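Local atomic coordinates of putative regulatory protein (Streptomyces coelicolor A3, PDB entry 2PZ9), a protein that probably binds DNA and regulates transcription as a member of the TetR family. Residues A[36-41]-A[57-62]; A[96-101]-A[156-161]; A[106-111]-A[177-182]; A[169-174]-A[210-215]. One frame throughout, in Å; residues are numbered along the deposited sequence.

Contact 1 (A[36-41]-A[57-62])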
loop_
_atom_site.group_PDB
_atom_site.type_symbol
_atom_site.label_atom_id
_atom_site.label_comp_id
_atom_site.label_asym_id
_atom_site.label_seq_id
_atom_site.Cartn_x
_atom_site.Cartn_y
_atom_site.Cartn_z
ATOM N N VAL A 36 -6.939 -9.222 23.409
ATOM C CA VAL A 36 -7.069 -8.409 22.214
ATOM C C VAL A 36 -5.768 -7.653 21.960
ATOM O O VAL A 36 -5.235 -7.694 20.859
ATOM C CB VAL A 36 -8.265 -7.441 22.333
ATOM C CG1 VAL A 36 -8.160 -6.290 21.297
ATOM C CG2 VAL A 36 -9.561 -8.220 22.216
ATOM N N ALA A 37 -5.250 -6.985 22.991
ATOM C CA ALA A 37 -3.983 -6.256 22.874
ATOM C C ALA A 37 -2.876 -7.174 22.368
ATOM O O ALA A 37 -2.115 -6.801 21.480
ATOM C CB ALA A 37 -3.597 -5.643 24.196
ATOM N N ALA A 38 -2.808 -8.377 22.925
ATOM C CA ALA A 38 -1.801 -9.355 22.537
ATOM C C ALA A 38 -2.060 -9.920 21.149
ATOM O O ALA A 38 -1.118 -10.216 20.415
ATOM C CB ALA A 38 -1.695 -10.486 23.577
ATOM N N ALA A 39 -3.325 -10.071 20.779
ATOM C CA ALA A 39 -3.648 -10.531 19.429
ATOM C C ALA A 39 -3.263 -9.485 18.365
ATOM O O ALA A 39 -2.799 -9.850 17.288
ATOM C CB ALA A 39 -5.123 -10.937 19.318
ATOM N N LYS A 40 -3.439 -8.196 18.684
ATOM C CA LYS A 40 -3.030 -7.069 17.835
ATOM C C LYS A 40 -1.567 -7.169 17.450
ATOM O O LYS A 40 -1.200 -7.000 16.286
ATOM C CB LYS A 40 -3.185 -5.761 18.587
ATOM C CG LYS A 40 -4.427 -4.984 18.306
ATOM C CD LYS A 40 -4.069 -3.486 18.371
ATOM C CE LYS A 40 -5.126 -2.626 19.085
ATOM N NZ LYS A 40 -5.178 -2.878 20.556
ATOM N N GLU A 41 -0.727 -7.427 18.442
ATOM C CA GLU A 41 0.712 -7.393 18.275
ATOM C C GLU A 41 1.179 -8.629 17.505
ATOM O O GLU A 41 2.078 -8.531 16.677
ATOM C CB GLU A 41 1.340 -7.316 19.651
ATOM C CG GLU A 41 2.680 -6.691 19.722
ATOM C CD GLU A 41 3.555 -7.369 20.784
ATOM O OE1 GLU A 41 4.787 -7.158 20.756
ATOM O OE2 GLU A 41 3.023 -8.136 21.638
ATOM N N ALA A 57 -1.956 -16.245 24.022
ATOM C CA ALA A 57 -2.385 -16.518 25.379
ATOM C C ALA A 57 -1.207 -16.330 26.334
ATOM O O ALA A 57 -1.353 -15.707 27.393
ATOM C CB ALA A 57 -2.941 -17.908 25.481
ATOM N N LYS A 58 -0.044 -16.855 25.949
ATOM C CA LYS A 58 1.172 -16.711 26.740
ATOM C C LYS A 58 1.451 -15.221 26.968
ATOM O O LYS A 58 1.784 -14.821 28.072
ATOM C CB LYS A 58 2.339 -17.458 26.059
ATOM C CG LYS A 58 3.771 -17.096 26.472
ATOM C CD LYS A 58 4.324 -15.919 25.624
ATOM C CE LYS A 58 5.741 -16.161 25.047
ATOM N NZ LYS A 58 6.736 -16.676 26.035
ATOM N N GLN A 59 1.269 -14.404 25.936
ATOM C CA GLN A 59 1.480 -12.956 26.047
ATOM C C GLN A 59 0.367 -12.222 26.810
ATOM O O GLN A 59 0.640 -11.308 27.578
ATOM C CB GLN A 59 1.705 -12.314 24.662
ATOM C CG GLN A 59 2.535 -11.022 24.695
ATOM C CD GLN A 59 3.948 -11.220 25.295
ATOM O OE1 GLN A 59 4.484 -12.339 25.330
ATOM N NE2 GLN A 59 4.552 -10.126 25.763
ATOM N N ALA A 60 -0.882 -12.624 26.590
ATOM C CA ALA A 60 -2.043 -12.025 27.258
ATOM C C ALA A 60 -2.162 -12.437 28.732
ATOM O O ALA A 60 -3.134 -12.069 29.401
ATOM C CB ALA A 60 -3.325 -12.389 26.504
ATOM N N ARG A 61 -1.176 -13.196 29.226
ATOM C CA ARG A 61 -1.167 -13.727 30.590
ATOM C C ARG A 61 -2.426 -14.548 30.871
ATOM O O ARG A 61 -3.066 -14.365 31.907
ATOM C CB ARG A 61 -1.018 -12.587 31.599
ATOM C CG ARG A 61 -0.120 -12.900 32.768
ATOM C CD ARG A 61 0.677 -11.675 33.153
ATOM N NE ARG A 61 1.386 -11.124 31.994
ATOM C CZ ARG A 61 2.557 -10.486 32.045
ATOM N NH1 ARG A 61 3.188 -10.309 33.209
ATOM N NH2 ARG A 61 3.110 -10.032 30.921
ATOM N N THR A 62 -2.778 -15.430 29.929
ATOM C CA THR A 62 -3.930 -16.353 30.054
ATOM C C THR A 62 -3.681 -17.741 29.383
ATOM O O THR A 62 -2.545 -18.059 29.049
ATOM C CB THR A 62 -5.269 -15.670 29.591
ATOM O OG1 THR A 62 -6.386 -16.459 30.020
ATOM C CG2 THR A 62 -5.329 -15.459 28.063
#
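The methyl group of A38 sits against the end of helix 53-59, overlapping both the backbone and the side chain of A60. Its CB is 3.8 Å from A60 N and 3.9 Å from A60 CB. The A38 methyl points at the other segment, whereas the A60 CB bond is directed to one side, so the two methyls meet at an angle. With nothing larger than a methyl on either side, the chains come close: A38 CA and A60 CA are 5.4 Å apart. Q59 borders this spot, its CB 4.0 Å from A38 CB. Its CG stands anti to the backbone N (chi1 -154°), and a bend at chi2 turns the chain again before the amide. The aliphatic part of Q59 therefore faces helix 32-50, and E41 OE2 lies 4.2 Å from Q59 CG, a packing contact at the partly exposed margin. No hydrogen bond joins the two segments. The shape of the helix end comes from R61, whose positive phi of 56° makes a Schellman motif, with T62 N bonded back to A57 O at 2.9 Å. A60 O, just before that reversal, is taken by R34 from the start of helix 32-50. A57 and T62 rest on V67 of helix 64-70, while A39 lies on L77 and V81 of helix 74-92. This close packing of helix 32-50 on the first helix of the predicted helix-turn-helix, with R61 and T62 in the turn between its two helices, is characteristic of the N-terminal DNA-binding domain of TetR-family regulators.

Contact 2 (A[96-101]-A[156-161])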
loop_
_atom_site.group_PDB
_atom_site.type_symbol
_atom_site.label_atom_id
_atom_site.label_comp_id
_atom_site.label_asym_id
_atom_site.label_seq_id
_atom_site.Cartn_x
_atom_site.Cartn_y
_atom_site.Cartn_z
ATOM N N ASP A 96 -13.593 15.737 6.789
ATOM C CA ASP A 96 -13.955 17.109 6.509
ATOM C C ASP A 96 -13.717 17.431 5.035
ATOM O O ASP A 96 -12.562 17.575 4.618
ATOM C CB ASP A 96 -13.171 18.072 7.388
ATOM C CG ASP A 96 -13.787 19.470 7.405
ATOM O OD1 ASP A 96 -14.300 19.947 6.355
ATOM O OD2 ASP A 96 -13.762 20.097 8.484
ATOM N N PRO A 97 -14.809 17.541 4.239
ATOM C CA PRO A 97 -14.703 17.769 2.802
ATOM C C PRO A 97 -14.132 19.142 2.474
ATOM O O PRO A 97 -13.606 19.347 1.379
ATOM C CB PRO A 97 -16.146 17.659 2.330
ATOM C CG PRO A 97 -16.837 16.918 3.396
ATOM C CD PRO A 97 -16.216 17.410 4.642
ATOM N N ALA A 98 -14.212 20.050 3.441
ATOM C CA ALA A 98 -13.738 21.416 3.295
ATOM C C ALA A 98 -12.293 21.566 3.758
ATOM O O ALA A 98 -11.712 22.648 3.638
ATOM C CB ALA A 98 -14.645 22.367 4.056
ATOM N N ASP A 99 -11.719 20.490 4.287
ATOM C CA ASP A 99 -10.300 20.439 4.565
ATOM C C ASP A 99 -9.770 19.044 4.285
ATOM O O ASP A 99 -9.565 18.222 5.182
ATOM C CB ASP A 99 -9.998 20.864 6.003
ATOM C CG ASP A 99 -8.484 20.935 6.302
ATOM O OD1 ASP A 99 -7.635 20.753 5.404
ATOM O OD2 ASP A 99 -8.135 21.172 7.464
ATOM N N LEU A 100 -9.554 18.772 3.020
ATOM C CA LEU A 100 -9.042 17.495 2.634
ATOM C C LEU A 100 -7.570 17.288 3.044
ATOM O O LEU A 100 -7.233 16.197 3.514
ATOM C CB LEU A 100 -9.255 17.301 1.150
ATOM C CG LEU A 100 -10.732 17.237 0.790
ATOM C CD1 LEU A 100 -10.871 17.416 -0.696
ATOM C CD2 LEU A 100 -11.378 15.940 1.245
ATOM N N PRO A 101 -6.689 18.319 2.882
ATOM C CA PRO A 101 -5.295 18.111 3.354
ATOM C C PRO A 101 -5.177 17.907 4.874
ATOM O O PRO A 101 -4.305 17.165 5.333
ATOM C CB PRO A 101 -4.556 19.386 2.892
ATOM C CG PRO A 101 -5.611 20.399 2.596
ATOM C CD PRO A 101 -6.876 19.657 2.268
ATOM N N ILE A 156 -22.066 22.146 -3.185
ATOM C CA ILE A 156 -22.049 23.470 -2.564
ATOM C C ILE A 156 -20.790 24.242 -2.943
ATOM O O ILE A 156 -20.487 25.292 -2.376
ATOM C CB ILE A 156 -22.395 23.471 -1.045
ATOM C CG1 ILE A 156 -21.278 22.936 -0.184
ATOM C CG2 ILE A 156 -23.621 22.635 -0.753
ATOM C CD1 ILE A 156 -21.590 23.128 1.291
ATOM N N GLY A 157 -20.079 23.702 -3.931
ATOM C CA GLY A 157 -19.033 24.424 -4.645
ATOM C C GLY A 157 -17.698 24.466 -3.937
ATOM O O GLY A 157 -16.961 25.443 -4.044
ATOM N N LEU A 158 -17.374 23.386 -3.242
ATOM C CA LEU A 158 -16.259 23.380 -2.318
ATOM C C LEU A 158 -15.145 22.478 -2.787
ATOM O O LEU A 158 -14.087 22.417 -2.167
ATOM C CB LEU A 158 -16.749 22.885 -0.962
ATOM C CG LEU A 158 -16.503 23.808 0.226
ATOM C CD1 LEU A 158 -17.012 25.278 -0.014
ATOM C CD2 LEU A 158 -17.152 23.175 1.436
ATOM N N LEU A 159 -15.398 21.763 -3.875
ATOM C CA LEU A 159 -14.483 20.768 -4.410
ATOM C C LEU A 159 -14.822 20.669 -5.902
ATOM O O LEU A 159 -15.968 20.426 -6.275
ATOM C CB LEU A 159 -14.688 19.437 -3.675
ATOM C CG LEU A 159 -14.194 18.098 -4.208
ATOM C CD1 LEU A 159 -12.752 17.866 -3.879
ATOM C CD2 LEU A 159 -15.014 17.029 -3.580
ATOM N N ASP A 160 -13.831 20.908 -6.747
ATOM C CA ASP A 160 -14.007 20.907 -8.184
ATOM C C ASP A 160 -14.990 19.814 -8.653
ATOM O O ASP A 160 -14.769 18.630 -8.381
ATOM C CB ASP A 160 -12.636 20.698 -8.799
ATOM C CG ASP A 160 -12.573 21.080 -10.247
ATOM O OD1 ASP A 160 -13.565 20.847 -10.989
ATOM O OD2 ASP A 160 -11.500 21.597 -10.640
ATOM N N PRO A 161 -16.077 20.206 -9.364
ATOM C CA PRO A 161 -17.129 19.228 -9.691
ATOM C C PRO A 161 -16.694 18.213 -10.748
ATOM O O PRO A 161 -17.420 17.249 -11.014
ATOM C CB PRO A 161 -18.278 20.105 -10.214
ATOM C CG PRO A 161 -17.609 21.295 -10.774
ATOM C CD PRO A 161 -16.395 21.544 -9.903
#
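L100 and L159 make the buried half of this contact, their side chains crossing at about a right angle so that L100 CD1 and L159 CD1 meet at 3.7 Å. L159 brings its methyl there with CG anti to the backbone N (chi1 163°). The other half is looser in character: A98 CB touches L158 CD2, also at 3.7 Å, but both residues are partly exposed and the overlap is one methyl against one branch. No hydrogen bond crosses between the segments; the polar bonds shape each one separately. D96 to D99 forms a type I turn closed by D99 N to D96 O (3.1 Å), and D96 OD1 takes A98 N at 2.9 Å as an Asx turn, approached from the anti side of the carboxylate. On the other segment, G157, with positive phi, completes the Schellman motif that ends helix 139-155. D99 caps the start of helix 100-113 through G102 N and also receives R215 in a salt bridge. The contact thus pins the loop leading into helix 100-113 against the loop between helices 139-155 and 165-176, with L100 also resting on L150, P97 on K149 and A153, and P101 on helix 198-212.

Contact 3 (A[106-111]-A[177-182])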
loop_
_atom_site.group_PDB
_atom_site.type_symbol
_atom_site.label_atom_id
_atom_site.label_comp_id
_atom_site.label_asym_id
_atom_site.label_seq_id
_atom_site.Cartn_x
_atom_site.Cartn_y
_atom_site.Cartn_z
ATOM N N ILE A 106 -4.642 13.929 9.329
ATOM C CA ILE A 106 -5.333 13.091 10.302
ATOM C C ILE A 106 -4.968 11.594 10.110
ATOM O O ILE A 106 -4.479 10.947 11.045
ATOM C CB ILE A 106 -6.876 13.452 10.362
ATOM C CG1 ILE A 106 -7.167 14.327 11.579
ATOM C CG2 ILE A 106 -7.795 12.254 10.417
ATOM C CD1 ILE A 106 -7.046 15.858 11.336
ATOM N N LEU A 107 -5.137 11.072 8.889
ATOM C CA LEU A 107 -4.763 9.675 8.577
ATOM C C LEU A 107 -3.272 9.441 8.746
ATOM O O LEU A 107 -2.844 8.374 9.192
ATOM C CB LEU A 107 -5.184 9.287 7.156
ATOM C CG LEU A 107 -6.684 9.361 6.876
ATOM C CD1 LEU A 107 -7.053 9.484 5.391
ATOM C CD2 LEU A 107 -7.344 8.130 7.501
ATOM N N PHE A 108 -2.476 10.438 8.384
ATOM C CA PHE A 108 -1.058 10.280 8.493
ATOM C C PHE A 108 -0.701 10.027 9.947
ATOM O O PHE A 108 0.048 9.095 10.266
ATOM C CB PHE A 108 -0.342 11.515 8.003
ATOM C CG PHE A 108 1.139 11.451 8.200
ATOM C CD1 PHE A 108 1.948 10.777 7.282
ATOM C CD2 PHE A 108 1.736 12.036 9.323
ATOM C CE1 PHE A 108 3.334 10.705 7.487
ATOM C CE2 PHE A 108 3.110 11.969 9.528
ATOM C CZ PHE A 108 3.910 11.318 8.620
ATOM N N ASP A 109 -1.263 10.870 10.815
ATOM C CA ASP A 109 -1.039 10.827 12.242
ATOM C C ASP A 109 -1.389 9.484 12.813
ATOM O O ASP A 109 -0.621 8.912 13.578
ATOM C CB ASP A 109 -1.905 11.883 12.900
ATOM C CG ASP A 109 -1.435 13.291 12.602
ATOM O OD1 ASP A 109 -0.255 13.475 12.196
ATOM O OD2 ASP A 109 -2.258 14.218 12.776
ATOM N N HIS A 110 -2.559 8.992 12.432
ATOM C CA HIS A 110 -3.066 7.750 12.928
ATOM C C HIS A 110 -2.118 6.587 12.672
ATOM O O HIS A 110 -1.827 5.810 13.568
ATOM C CB HIS A 110 -4.408 7.462 12.299
ATOM C CG HIS A 110 -5.022 6.180 12.770
ATOM N ND1 HIS A 110 -6.050 6.141 13.689
ATOM C CD2 HIS A 110 -4.745 4.888 12.460
ATOM C CE1 HIS A 110 -6.385 4.881 13.916
ATOM N NE2 HIS A 110 -5.609 4.102 13.182
ATOM N N PHE A 111 -1.633 6.460 11.452
ATOM C CA PHE A 111 -0.746 5.369 11.146
ATOM C C PHE A 111 0.667 5.654 11.566
ATOM O O PHE A 111 1.450 4.724 11.737
ATOM C CB PHE A 111 -0.807 5.016 9.672
ATOM C CG PHE A 111 -2.114 4.408 9.267
ATOM C CD1 PHE A 111 -2.995 5.102 8.433
ATOM C CD2 PHE A 111 -2.487 3.138 9.740
ATOM C CE1 PHE A 111 -4.226 4.526 8.067
ATOM C CE2 PHE A 111 -3.711 2.554 9.379
ATOM C CZ PHE A 111 -4.576 3.244 8.543
HETATM N N MSE A 177 -1.007 6.978 3.396
HETATM C CA MSE A 177 -0.251 5.849 3.890
HETATM C C MSE A 177 1.003 5.633 3.096
HETATM O O MSE A 177 1.550 4.542 3.038
HETATM C CB MSE A 177 -1.105 4.624 3.940
HETATM C CG MSE A 177 -2.186 4.732 4.986
HETATM SE SE MSE A 177 -3.556 3.711 4.067
HETATM C CE MSE A 177 -5.508 4.434 4.815
ATOM N N THR A 178 1.455 6.737 2.526
ATOM C CA THR A 178 2.672 6.866 1.746
ATOM C C THR A 178 3.937 6.263 2.375
ATOM O O THR A 178 4.712 5.615 1.683
ATOM C CB THR A 178 2.870 8.347 1.395
ATOM O OG1 THR A 178 3.781 8.480 0.321
ATOM C CG2 THR A 178 3.394 9.093 2.574
ATOM N N TRP A 179 4.120 6.457 3.678
ATOM C CA TRP A 179 5.350 6.045 4.371
ATOM C C TRP A 179 5.276 4.647 4.971
ATOM O O TRP A 179 6.292 3.944 5.078
ATOM C CB TRP A 179 5.766 7.092 5.403
ATOM C CG TRP A 179 6.201 8.312 4.685
ATOM C CD1 TRP A 179 5.511 9.492 4.558
ATOM C CD2 TRP A 179 7.399 8.462 3.902
ATOM N NE1 TRP A 179 6.223 10.383 3.764
ATOM C CE2 TRP A 179 7.381 9.772 3.350
ATOM C CE3 TRP A 179 8.494 7.623 3.628
ATOM C CZ2 TRP A 179 8.408 10.250 2.547
ATOM C CZ3 TRP A 179 9.502 8.098 2.841
ATOM C CH2 TRP A 179 9.458 9.399 2.306
ATOM N N ALA A 180 4.062 4.274 5.360
ATOM C CA ALA A 180 3.674 2.899 5.558
ATOM C C ALA A 180 3.851 2.115 4.260
ATOM O O ALA A 180 4.530 1.100 4.246
ATOM C CB ALA A 180 2.219 2.841 6.023
ATOM N N GLY A 181 3.261 2.598 3.169
ATOM C CA GLY A 181 3.278 1.893 1.881
ATOM C C GLY A 181 4.578 1.884 1.071
ATOM O O GLY A 181 4.693 1.111 0.119
ATOM N N GLN A 182 5.551 2.741 1.410
ATOM C CA GLN A 182 6.856 2.797 0.697
ATOM C C GLN A 182 8.041 2.619 1.664
ATOM O O GLN A 182 8.788 3.576 1.887
ATOM C CB GLN A 182 7.035 4.147 -0.033
ATOM C CG GLN A 182 5.927 4.552 -1.009
ATOM C CD GLN A 182 5.912 3.718 -2.289
ATOM O OE1 GLN A 182 4.863 3.553 -2.898
ATOM N NE2 GLN A 182 7.072 3.194 -2.702
#
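F111 and M177, a selenomethionine, form a Met-aromatic contact deep in the all-helical C-terminal domain of this TetR-like protein, where helix 100-113 passes the short helix 178-181. The M177 chain runs obliquely past one side of the ring: CG lies 3.6 Å from F111 CD1 and CE 3.5 Å from F111 CE1. The SE atom is 4.8 Å from the ring centroid, 38° off its normal. M177 reaches the ring because its CG stands anti to the carbonyl carbon (chi1 -68°) and the chain then bends at chi2. One turn back, F108 extends its CE1 to W179 CD1 at 3.8 Å; the indole carbon lies near the plane of the phenyl ring, at its edge. No hydrogen bond links the segments. In the next shell H110 lays its CD2 over the centre of one F111 face, 3.9 Å above the plane, H117 meets the ring edge-to-face, and L89 of helix 74-92 adds to the packing. An alanine at F111 is likely to open a gap beside the M177 chain and deprive H110 of the face it rests on. Farther out, W179 packs on A186 and A189, and on D167 of the second subunit. F108 is backed by V198, R202 and L205; R202 NE also makes a salt bridge to D109 OD1, an atom lying in the plane of the F108 ring at its edge.

Contact 4 (A[169-174]-A[210-215])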
loop_
_atom_site.group_PDB
_atom_site.type_symbol
_atom_site.label_atom_id
_atom_site.label_comp_id
_atom_site.label_asym_id
_atom_site.label_seq_id
_atom_site.Cartn_x
_atom_site.Cartn_y
_atom_site.Cartn_z
ATOM N N LEU A 169 -11.561 10.123 -2.854
ATOM C CA LEU A 169 -11.462 9.338 -1.632
ATOM C C LEU A 169 -10.270 8.375 -1.656
ATOM O O LEU A 169 -9.394 8.438 -0.791
ATOM C CB LEU A 169 -12.761 8.580 -1.395
ATOM C CG LEU A 169 -12.815 7.788 -0.098
ATOM C CD1 LEU A 169 -12.939 8.752 1.061
ATOM C CD2 LEU A 169 -13.937 6.736 -0.087
ATOM N N ALA A 170 -10.236 7.503 -2.669
ATOM C CA ALA A 170 -9.155 6.536 -2.873
ATOM C C ALA A 170 -7.766 7.166 -2.824
ATOM O O ALA A 170 -6.913 6.741 -2.037
ATOM C CB ALA A 170 -9.354 5.829 -4.179
ATOM N N LEU A 171 -7.561 8.167 -3.674
ATOM C CA LEU A 171 -6.305 8.904 -3.738
ATOM C C LEU A 171 -5.834 9.417 -2.379
ATOM O O LEU A 171 -4.718 9.115 -1.929
ATOM C CB LEU A 171 -6.413 10.090 -4.706
ATOM C CG LEU A 171 -6.575 9.698 -6.183
ATOM C CD1 LEU A 171 -7.152 10.859 -7.001
ATOM C CD2 LEU A 171 -5.268 9.126 -6.795
ATOM N N ILE A 172 -6.689 10.181 -1.718
ATOM C CA ILE A 172 -6.289 10.782 -0.465
ATOM C C ILE A 172 -5.895 9.726 0.615
ATOM O O ILE A 172 -4.865 9.863 1.294
ATOM C CB ILE A 172 -7.345 11.782 0.006
ATOM C CG1 ILE A 172 -7.457 12.906 -1.032
ATOM C CG2 ILE A 172 -6.961 12.345 1.381
ATOM C CD1 ILE A 172 -8.588 13.864 -0.787
ATOM N N ASN A 173 -6.706 8.685 0.755
ATOM C CA ASN A 173 -6.313 7.517 1.501
ATOM C C ASN A 173 -4.950 6.907 1.144
ATOM O O ASN A 173 -4.187 6.531 2.040
ATOM C CB ASN A 173 -7.378 6.474 1.339
ATOM C CG ASN A 173 -8.494 6.685 2.275
ATOM O OD1 ASN A 173 -8.519 6.065 3.336
ATOM N ND2 ASN A 173 -9.404 7.599 1.942
ATOM N N GLN A 174 -4.663 6.787 -0.152
ATOM C CA GLN A 174 -3.372 6.263 -0.604
ATOM C C GLN A 174 -2.239 7.117 -0.112
ATOM O O GLN A 174 -1.433 6.645 0.667
ATOM C CB GLN A 174 -3.276 6.199 -2.118
ATOM C CG GLN A 174 -3.490 4.861 -2.645
ATOM C CD GLN A 174 -2.491 3.821 -2.167
ATOM O OE1 GLN A 174 -1.308 3.891 -2.470
ATOM N NE2 GLN A 174 -2.988 2.815 -1.467
ATOM N N GLU A 210 -3.096 19.570 -0.582
ATOM C CA GLU A 210 -3.458 20.944 -0.884
ATOM C C GLU A 210 -3.311 21.232 -2.383
ATOM O O GLU A 210 -4.198 21.851 -2.980
ATOM C CB GLU A 210 -2.662 21.939 -0.050
ATOM C CG GLU A 210 -2.730 23.408 -0.557
ATOM C CD GLU A 210 -4.161 24.024 -0.579
ATOM O OE1 GLU A 210 -5.021 23.649 0.271
ATOM O OE2 GLU A 210 -4.427 24.905 -1.445
ATOM N N HIS A 211 -2.228 20.772 -3.007
ATOM C CA HIS A 211 -2.074 21.007 -4.442
ATOM C C HIS A 211 -3.132 20.315 -5.269
ATOM O O HIS A 211 -3.637 20.896 -6.203
ATOM C CB HIS A 211 -0.672 20.678 -4.935
ATOM C CG HIS A 211 0.333 21.721 -4.574
ATOM N ND1 HIS A 211 1.103 21.652 -3.431
ATOM C CD2 HIS A 211 0.661 22.884 -5.178
ATOM C CE1 HIS A 211 1.882 22.714 -3.362
ATOM N NE2 HIS A 211 1.632 23.476 -4.410
HETATM N N MSE A 212 -3.502 19.094 -4.917
HETATM C CA MSE A 212 -4.555 18.417 -5.663
HETATM C C MSE A 212 -5.920 19.072 -5.578
HETATM O O MSE A 212 -6.516 19.409 -6.602
HETATM C CB MSE A 212 -4.694 17.013 -5.190
HETATM C CG MSE A 212 -3.833 16.098 -5.929
HETATM SE SE MSE A 212 -3.611 14.612 -4.722
HETATM C CE MSE A 212 -5.354 13.699 -4.854
ATOM N N PHE A 213 -6.416 19.228 -4.356
ATOM C CA PHE A 213 -7.720 19.842 -4.120
ATOM C C PHE A 213 -7.561 21.083 -3.240
ATOM O O PHE A 213 -7.635 20.973 -2.008
ATOM C CB PHE A 213 -8.673 18.847 -3.451
ATOM C CG PHE A 213 -8.486 17.425 -3.895
ATOM C CD1 PHE A 213 -7.674 16.553 -3.167
ATOM C CD2 PHE A 213 -9.139 16.943 -5.022
ATOM C CE1 PHE A 213 -7.513 15.229 -3.575
ATOM C CE2 PHE A 213 -8.976 15.623 -5.427
ATOM C CZ PHE A 213 -8.170 14.770 -4.708
ATOM N N PRO A 214 -7.342 22.267 -3.858
ATOM C CA PRO A 214 -6.976 23.458 -3.072
ATOM C C PRO A 214 -8.143 24.012 -2.233
ATOM O O PRO A 214 -9.194 24.362 -2.804
ATOM C CB PRO A 214 -6.521 24.466 -4.135
ATOM C CG PRO A 214 -6.472 23.697 -5.437
ATOM C CD PRO A 214 -7.420 22.569 -5.297
ATOM N N ARG A 215 -7.960 24.067 -0.900
ATOM C CA ARG A 215 -8.988 24.571 0.053
ATOM C C ARG A 215 -9.605 25.941 -0.335
ATOM O O ARG A 215 -8.902 26.802 -0.900
ATOM C CB ARG A 215 -8.429 24.640 1.475
ATOM C CG ARG A 215 -8.146 23.300 2.083
ATOM C CD ARG A 215 -7.655 23.473 3.512
ATOM N NE ARG A 215 -8.749 23.595 4.485
ATOM C CZ ARG A 215 -9.036 24.687 5.202
ATOM N NH1 ARG A 215 -8.310 25.797 5.073
ATOM N NH2 ARG A 215 -10.054 24.671 6.062
#
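L169 O is gripped twice by N173, one helical turn on, in the same stretch of helix 165-176 whose I172 and L171 side chains reach F213 and M212. N173 N gives the usual helical bond, and N173 ND2 adds another at 2.9 Å, nearly straight (162°) but arriving from above the carbonyl plane. Across the contact everything is apolar. The I172 branch through CG1 and CD1 comes at F213 from the opposite direction and lies against one corner of the ring, CD1 at 3.3 Å and CG1 at 3.4 Å from F213 CE1, in an oblique approach. With CG1 anti to the carbonyl carbon (chi1 -62°), that branch is sent out beyond the helix to the ring. M212, a selenomethionine, bends at chi3 and puts CE 3.8 Å from L171 CB and 4.0 Å from L171 CD1. Its own CB lies over one face of F213, offset toward the rim, while W163 meets that ring edge-to-face. Replacing F213 by an alanine would probably strip the I172 CD1 branch of its partner and leave a gap beside W163. Just past the helix end, R215 N bonds to E210 OE1 at 3.2 Å. Helix 165-176 also faces the second subunit, where L171 packs on I175 and A170 on W179 of that chain. Buried packing of this helix on the end of the last helix, 198-212, belongs to the all-helical C-terminal domain of TetR-like regulators.

Contact 1 stands apart in the N-terminal TetR region with its predicted helix-turn-helix, its centre about 25 Å from that of contact 3, 37 Å from contact 4 and 42 Å from contact 2. Contacts 3 and 4 are the buried ones, built on rings and selenomethionines, and both reach the second subunit. Contacts 1 and 2 are partly buried and lie next to helix ends, contact 1 relying on alanine methyls edged by polar chains, contact 2 on an alanine and leucines. Helix 100-113 serves contacts 2 and 3, while helices 165-176 and 178-181, consecutive in the chain, carry contacts 4 and 3. Contacts 2 and 4 touch directly, through a salt bridge and the packing of P101.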